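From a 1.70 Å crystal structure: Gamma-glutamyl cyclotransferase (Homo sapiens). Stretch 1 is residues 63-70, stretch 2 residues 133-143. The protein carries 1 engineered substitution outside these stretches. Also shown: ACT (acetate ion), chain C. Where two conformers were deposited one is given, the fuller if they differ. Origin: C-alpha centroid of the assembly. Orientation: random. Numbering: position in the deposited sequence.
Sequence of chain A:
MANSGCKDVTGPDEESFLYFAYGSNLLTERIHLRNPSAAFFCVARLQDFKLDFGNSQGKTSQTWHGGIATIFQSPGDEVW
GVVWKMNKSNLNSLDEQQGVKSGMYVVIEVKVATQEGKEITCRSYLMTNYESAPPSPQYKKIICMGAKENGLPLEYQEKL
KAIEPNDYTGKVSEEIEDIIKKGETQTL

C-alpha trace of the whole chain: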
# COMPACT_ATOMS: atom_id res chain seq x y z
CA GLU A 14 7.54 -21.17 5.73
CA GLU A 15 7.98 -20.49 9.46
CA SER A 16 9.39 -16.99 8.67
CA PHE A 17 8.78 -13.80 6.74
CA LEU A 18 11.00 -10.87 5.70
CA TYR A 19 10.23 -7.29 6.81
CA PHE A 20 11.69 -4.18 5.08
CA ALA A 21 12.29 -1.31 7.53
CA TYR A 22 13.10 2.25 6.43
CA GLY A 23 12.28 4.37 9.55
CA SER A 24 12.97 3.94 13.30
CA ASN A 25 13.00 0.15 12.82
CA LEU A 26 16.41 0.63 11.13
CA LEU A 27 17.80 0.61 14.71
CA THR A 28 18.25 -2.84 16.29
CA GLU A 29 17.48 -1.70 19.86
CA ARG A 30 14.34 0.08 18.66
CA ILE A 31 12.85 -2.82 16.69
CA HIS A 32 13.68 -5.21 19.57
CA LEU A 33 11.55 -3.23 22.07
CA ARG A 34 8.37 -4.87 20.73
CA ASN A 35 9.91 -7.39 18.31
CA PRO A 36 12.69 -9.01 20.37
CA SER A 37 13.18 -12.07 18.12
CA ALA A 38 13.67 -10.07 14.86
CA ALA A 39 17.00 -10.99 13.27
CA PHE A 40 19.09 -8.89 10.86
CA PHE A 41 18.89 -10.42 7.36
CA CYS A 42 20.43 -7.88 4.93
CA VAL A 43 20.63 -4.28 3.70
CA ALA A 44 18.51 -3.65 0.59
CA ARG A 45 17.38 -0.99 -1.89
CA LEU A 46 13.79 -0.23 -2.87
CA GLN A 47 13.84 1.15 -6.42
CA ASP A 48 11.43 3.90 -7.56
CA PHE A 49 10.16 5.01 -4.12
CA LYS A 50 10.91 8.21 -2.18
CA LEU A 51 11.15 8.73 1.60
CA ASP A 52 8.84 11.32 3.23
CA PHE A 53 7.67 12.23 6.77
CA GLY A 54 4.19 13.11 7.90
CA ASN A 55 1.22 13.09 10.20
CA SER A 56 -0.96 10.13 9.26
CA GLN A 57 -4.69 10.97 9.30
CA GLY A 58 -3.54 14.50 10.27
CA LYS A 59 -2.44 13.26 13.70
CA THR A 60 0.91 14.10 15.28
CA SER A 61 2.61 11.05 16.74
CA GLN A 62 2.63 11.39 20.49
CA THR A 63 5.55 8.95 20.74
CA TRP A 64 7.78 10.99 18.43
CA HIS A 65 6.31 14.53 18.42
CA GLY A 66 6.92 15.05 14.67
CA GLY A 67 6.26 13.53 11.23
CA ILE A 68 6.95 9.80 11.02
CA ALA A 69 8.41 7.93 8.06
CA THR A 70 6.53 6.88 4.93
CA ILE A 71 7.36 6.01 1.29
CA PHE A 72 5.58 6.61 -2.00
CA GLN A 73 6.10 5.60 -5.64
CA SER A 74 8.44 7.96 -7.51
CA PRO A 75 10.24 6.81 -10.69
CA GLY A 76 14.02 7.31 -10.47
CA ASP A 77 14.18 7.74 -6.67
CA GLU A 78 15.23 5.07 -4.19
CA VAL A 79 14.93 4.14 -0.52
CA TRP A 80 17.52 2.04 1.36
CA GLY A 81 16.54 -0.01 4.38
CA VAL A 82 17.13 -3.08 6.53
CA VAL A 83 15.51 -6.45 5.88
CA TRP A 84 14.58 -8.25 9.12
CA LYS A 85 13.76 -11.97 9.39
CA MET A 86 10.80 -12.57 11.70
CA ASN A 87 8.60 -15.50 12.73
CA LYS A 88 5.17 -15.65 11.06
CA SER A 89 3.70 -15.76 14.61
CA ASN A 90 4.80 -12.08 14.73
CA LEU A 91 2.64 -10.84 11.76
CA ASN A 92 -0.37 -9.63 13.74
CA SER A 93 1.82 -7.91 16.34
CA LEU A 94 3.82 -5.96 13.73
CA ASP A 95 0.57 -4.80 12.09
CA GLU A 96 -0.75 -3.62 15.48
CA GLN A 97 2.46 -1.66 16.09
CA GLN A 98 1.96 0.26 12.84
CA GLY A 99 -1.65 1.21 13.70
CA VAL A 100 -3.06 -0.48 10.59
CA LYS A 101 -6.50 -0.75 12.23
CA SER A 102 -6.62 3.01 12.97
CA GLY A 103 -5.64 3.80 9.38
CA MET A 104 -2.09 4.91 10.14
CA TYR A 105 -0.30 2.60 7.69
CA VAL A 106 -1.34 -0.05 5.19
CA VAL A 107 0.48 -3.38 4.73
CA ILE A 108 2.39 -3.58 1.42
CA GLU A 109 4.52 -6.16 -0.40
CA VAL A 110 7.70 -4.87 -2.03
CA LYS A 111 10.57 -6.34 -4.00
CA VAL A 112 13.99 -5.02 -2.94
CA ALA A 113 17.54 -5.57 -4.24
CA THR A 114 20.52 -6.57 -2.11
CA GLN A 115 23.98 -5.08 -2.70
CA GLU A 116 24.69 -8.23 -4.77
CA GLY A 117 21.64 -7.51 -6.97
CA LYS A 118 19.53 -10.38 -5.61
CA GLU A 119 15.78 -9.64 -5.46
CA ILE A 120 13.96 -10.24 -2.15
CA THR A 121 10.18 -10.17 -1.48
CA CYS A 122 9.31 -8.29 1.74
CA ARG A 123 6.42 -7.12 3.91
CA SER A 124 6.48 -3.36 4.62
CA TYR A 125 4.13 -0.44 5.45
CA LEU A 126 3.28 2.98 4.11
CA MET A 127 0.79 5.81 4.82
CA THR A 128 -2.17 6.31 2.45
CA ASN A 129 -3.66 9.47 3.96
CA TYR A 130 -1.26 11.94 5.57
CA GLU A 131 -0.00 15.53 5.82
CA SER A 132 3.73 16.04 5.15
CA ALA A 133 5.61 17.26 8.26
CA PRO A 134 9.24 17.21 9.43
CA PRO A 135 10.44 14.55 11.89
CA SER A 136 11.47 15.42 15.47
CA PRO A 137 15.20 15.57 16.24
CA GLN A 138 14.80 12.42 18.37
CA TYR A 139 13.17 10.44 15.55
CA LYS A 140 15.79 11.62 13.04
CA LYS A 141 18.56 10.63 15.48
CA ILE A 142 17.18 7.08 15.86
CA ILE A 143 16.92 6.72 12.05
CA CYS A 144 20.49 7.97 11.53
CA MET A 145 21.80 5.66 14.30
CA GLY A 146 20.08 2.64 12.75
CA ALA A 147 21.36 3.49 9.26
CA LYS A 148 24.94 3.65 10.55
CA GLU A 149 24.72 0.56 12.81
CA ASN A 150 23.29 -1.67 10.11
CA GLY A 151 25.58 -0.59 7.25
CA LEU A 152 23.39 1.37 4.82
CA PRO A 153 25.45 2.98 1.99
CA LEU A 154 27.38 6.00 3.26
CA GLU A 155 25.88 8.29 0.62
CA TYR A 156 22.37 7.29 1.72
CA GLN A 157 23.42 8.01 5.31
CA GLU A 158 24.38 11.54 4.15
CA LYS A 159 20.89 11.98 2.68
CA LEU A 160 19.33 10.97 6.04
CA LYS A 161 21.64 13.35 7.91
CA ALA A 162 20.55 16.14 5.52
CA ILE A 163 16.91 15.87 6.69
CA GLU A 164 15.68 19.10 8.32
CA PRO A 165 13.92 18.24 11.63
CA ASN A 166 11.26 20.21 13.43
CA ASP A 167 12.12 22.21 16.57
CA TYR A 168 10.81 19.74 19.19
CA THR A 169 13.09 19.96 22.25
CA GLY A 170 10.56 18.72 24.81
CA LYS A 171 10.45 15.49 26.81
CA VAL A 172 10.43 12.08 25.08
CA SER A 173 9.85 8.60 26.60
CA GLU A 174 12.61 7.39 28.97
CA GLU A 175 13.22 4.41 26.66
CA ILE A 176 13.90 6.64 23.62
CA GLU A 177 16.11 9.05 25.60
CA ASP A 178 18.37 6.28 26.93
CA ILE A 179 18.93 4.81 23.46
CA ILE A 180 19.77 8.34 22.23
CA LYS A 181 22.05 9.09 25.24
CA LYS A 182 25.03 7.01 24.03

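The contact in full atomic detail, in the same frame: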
# COMPACT_ATOMS: atom_id res chain seq x y z
N THR A 63 4.30 9.62 20.40
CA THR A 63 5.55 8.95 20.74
C THR A 63 6.74 9.81 20.29
O THR A 63 7.69 9.99 21.03
CB THR A 63 5.63 7.56 20.07
OG1 THR A 63 4.62 6.73 20.64
CG2 THR A 63 7.02 6.90 20.29
N TRP A 64 6.64 10.33 19.07
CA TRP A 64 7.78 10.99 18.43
C TRP A 64 7.68 12.53 18.35
O TRP A 64 8.69 13.20 18.17
CB TRP A 64 7.98 10.40 17.04
CG TRP A 64 8.37 8.93 17.08
CD1 TRP A 64 7.61 7.85 16.70
CD2 TRP A 64 9.62 8.39 17.54
NE1 TRP A 64 8.32 6.68 16.88
CE2 TRP A 64 9.55 6.98 17.39
CE3 TRP A 64 10.80 8.96 18.05
CZ2 TRP A 64 10.62 6.15 17.74
CZ3 TRP A 64 11.86 8.13 18.40
CH2 TRP A 64 11.77 6.74 18.24
N HIS A 65 6.48 13.07 18.46
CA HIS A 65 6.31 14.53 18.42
C HIS A 65 6.80 15.21 17.12
O HIS A 65 7.35 16.32 17.13
CB HIS A 65 6.95 15.17 19.68
CG HIS A 65 6.38 14.64 20.97
ND1 HIS A 65 5.12 14.96 21.40
CD2 HIS A 65 6.91 13.82 21.92
CE1 HIS A 65 4.88 14.35 22.56
NE2 HIS A 65 5.96 13.67 22.90
N GLY A 66 6.59 14.53 16.00
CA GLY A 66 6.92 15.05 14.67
C GLY A 66 6.41 14.09 13.62
O GLY A 66 5.81 13.06 13.96
N GLY A 67 6.67 14.41 12.36
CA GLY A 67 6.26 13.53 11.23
C GLY A 67 6.98 12.20 11.34
O GLY A 67 8.16 12.14 11.72
N ILE A 68 6.28 11.12 11.02
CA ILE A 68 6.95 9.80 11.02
C ILE A 68 7.11 9.29 9.57
O ILE A 68 6.54 9.88 8.62
CB ILE A 68 6.27 8.78 11.96
CG1 ILE A 68 4.81 8.55 11.58
CG2 ILE A 68 6.40 9.25 13.46
CD1 ILE A 68 4.11 7.48 12.47
N ALA A 69 7.93 8.26 9.40
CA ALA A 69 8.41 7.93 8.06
C ALA A 69 7.35 7.25 7.21
O ALA A 69 6.60 6.41 7.70
CB ALA A 69 9.65 7.02 8.15
N THR A 70 7.35 7.59 5.93
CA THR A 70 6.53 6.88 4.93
C THR A 70 7.27 6.85 3.59
O THR A 70 8.32 7.50 3.43
CB THR A 70 5.11 7.49 4.81
OG1 THR A 70 4.29 6.67 3.95
CG2 THR A 70 5.18 8.93 4.21
N ALA A 133 5.13 16.50 7.09
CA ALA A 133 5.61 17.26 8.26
C ALA A 133 6.97 16.73 8.69
O ALA A 133 7.19 15.51 8.72
CB ALA A 133 4.64 17.19 9.42
N PRO A 134 7.89 17.65 9.06
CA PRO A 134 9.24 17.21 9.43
C PRO A 134 9.30 16.33 10.68
O PRO A 134 8.50 16.51 11.61
CB PRO A 134 10.02 18.52 9.66
CG PRO A 134 9.12 19.63 9.28
CD PRO A 134 7.72 19.12 9.11
N PRO A 135 10.28 15.40 10.71
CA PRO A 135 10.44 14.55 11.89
C PRO A 135 11.02 15.34 13.07
O PRO A 135 11.68 16.38 12.86
CB PRO A 135 11.46 13.50 11.44
CG PRO A 135 12.31 14.23 10.38
CD PRO A 135 11.31 15.13 9.68
N SER A 136 10.78 14.86 14.28
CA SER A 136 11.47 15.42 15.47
C SER A 136 12.98 15.11 15.44
O SER A 136 13.42 14.15 14.80
CB SER A 136 10.85 14.86 16.76
OG SER A 136 11.14 13.47 16.85
N PRO A 137 13.79 15.93 16.13
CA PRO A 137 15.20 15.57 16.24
C PRO A 137 15.44 14.15 16.78
O PRO A 137 16.32 13.44 16.28
CB PRO A 137 15.78 16.65 17.17
CG PRO A 137 14.89 17.87 16.89
CD PRO A 137 13.49 17.25 16.73
N GLN A 138 14.66 13.75 17.78
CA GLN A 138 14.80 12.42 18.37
C GLN A 138 14.55 11.29 17.36
O GLN A 138 15.33 10.33 17.25
CB GLN A 138 13.91 12.30 19.61
CG GLN A 138 14.27 13.36 20.71
CD GLN A 138 13.50 14.69 20.54
OE1 GLN A 138 12.97 14.98 19.48
NE2 GLN A 138 13.42 15.49 21.63
N TYR A 139 13.49 11.45 16.57
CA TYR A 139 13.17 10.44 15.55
C TYR A 139 14.25 10.40 14.47
O TYR A 139 14.71 9.31 14.09
CB TYR A 139 11.80 10.75 14.97
CG TYR A 139 11.21 9.71 14.05
CD1 TYR A 139 10.87 8.43 14.52
CD2 TYR A 139 10.93 10.04 12.71
CE1 TYR A 139 10.27 7.50 13.67
CE2 TYR A 139 10.34 9.11 11.85
CZ TYR A 139 10.01 7.83 12.35
OH TYR A 139 9.42 6.90 11.52
N LYS A 140 14.67 11.56 13.99
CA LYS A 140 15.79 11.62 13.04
C LYS A 140 17.04 10.92 13.61
O LYS A 140 17.70 10.16 12.90
CB LYS A 140 16.09 13.09 12.65
CG LYS A 140 17.28 13.19 11.74
CD LYS A 140 17.65 14.62 11.38
CE LYS A 140 18.97 14.60 10.60
NZ LYS A 140 19.44 15.97 10.22
N LYS A 141 17.38 11.21 14.86
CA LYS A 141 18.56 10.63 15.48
C LYS A 141 18.50 9.11 15.46
O LYS A 141 19.47 8.45 15.08
CB LYS A 141 18.74 11.16 16.90
CG LYS A 141 19.38 12.54 16.95
CD LYS A 141 19.50 13.07 18.38
CE LYS A 141 20.33 14.34 18.44
NZ LYS A 141 19.52 15.53 18.13
N ILE A 142 17.36 8.55 15.86
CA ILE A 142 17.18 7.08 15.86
C ILE A 142 17.37 6.49 14.45
O ILE A 142 18.08 5.50 14.26
CB ILE A 142 15.83 6.69 16.48
CG1 ILE A 142 15.79 7.06 17.97
CG2 ILE A 142 15.52 5.19 16.27
CD1 ILE A 142 16.69 6.27 18.87
N ILE A 143 16.77 7.14 13.45
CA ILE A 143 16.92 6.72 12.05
C ILE A 143 18.38 6.75 11.61
O ILE A 143 18.89 5.80 11.02
CB ILE A 143 16.01 7.57 11.13
CG1 ILE A 143 14.55 7.12 11.33
CG2 ILE A 143 16.39 7.45 9.63
CD1 ILE A 143 13.51 8.02 10.68
C ACT C . 8.30 3.75 12.13
O ACT C . 9.31 4.50 12.18
OXT ACT C . 8.53 2.52 11.96
CH3 ACT C . 6.88 4.26 12.25
O HOH W 1 9.07 12.53 14.35

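Residues 63-70 run as a loop that becomes a strand at Ile68. Residues 133-143 form a proline-rich loop and then enter a helix at Pro137. The closest backbone approach is between the two loops, where the CA atoms of Gly67 and Pro135 lie 4.4 Å apart. Further along, Trp64 and Tyr139 face each other with CA atoms 6.1 Å apart. The contact buries 501 Å² in total.

Three direct hydrogen bonds join the stretches. The first is between backbones: Gly67 N donates to Pro134 O at 2.9 Å, with a nearly straight N-H...O angle of 161°. Gly67 also uses its CA, which makes a CA-H...O contact of 3.3 Å with Ala133 O. Its own carbonyl faces stretch 2 as well, and Pro135 CA lies 3.3 Å from Gly67 O. That oxygen has a stronger partner in water 1, which donates to Gly67 O at 2.8 Å. The same water accepts from Ser136 N at 2.9 Å. It therefore satisfies a carbonyl on one stretch and an amide on the other.

Such close approach depends on the absence of side chains at two positions. An ideal CB on Gly66 would fall 2.4 Å from Ser136 N. One on Gly67 would fall 1.9 Å from Ala133 O. Both would clash.

The second bond comes from Ser136, the N-cap residue of the helix. Its hydroxyl has two roles. Ser136 OG donates to Trp64 O at 2.8 Å, and it accepts from Tyr139 N at 3.1 Å. The first N-H groups of a helix lack carbonyl partners from a preceding turn, and here the serine oxygen supplies one for Tyr139. The cap thus also ties the helix start to the Trp64 backbone. The next amide follows the regular helical pattern, with Lys140 N bonded to Ser136 O at 3.0 Å.

The third bond uses the Tyr139 hydroxyl, which is also doubly engaged. Ala69 N donates to Tyr139 OH at 2.9 Å, with an angle of 159°. Tyr139 OH in turn donates to ACT O at 2.5 Å, a very short bond. The acetate probably comes from the crystallisation liquor. Both partners lie at the ring edge, near its plane, as suits a phenol oxygen.

Trp64 and Tyr139 contribute the most buried area. Both point toward the opposite stretch from CA to CB. They pair edge-to-face, with the edge of Tyr139 toward the face of Trp64. The tyrosine ring centroid is 4.5 Å from that of the indole five-membered ring, and the planes meet at 56°. Trp64 CD2 and Tyr139 CD1 approach to 3.3 Å. Ile68 CG2 sits over one face of the Tyr139 ring, 4.2 Å from its centroid, in a CH-pi contact. Ile142 extends the apolar packing, with its CG1 4.0 Å from Trp64 CH2. Tyr139 thus combines apolar packing around its ring with polar bonds at its hydroxyl.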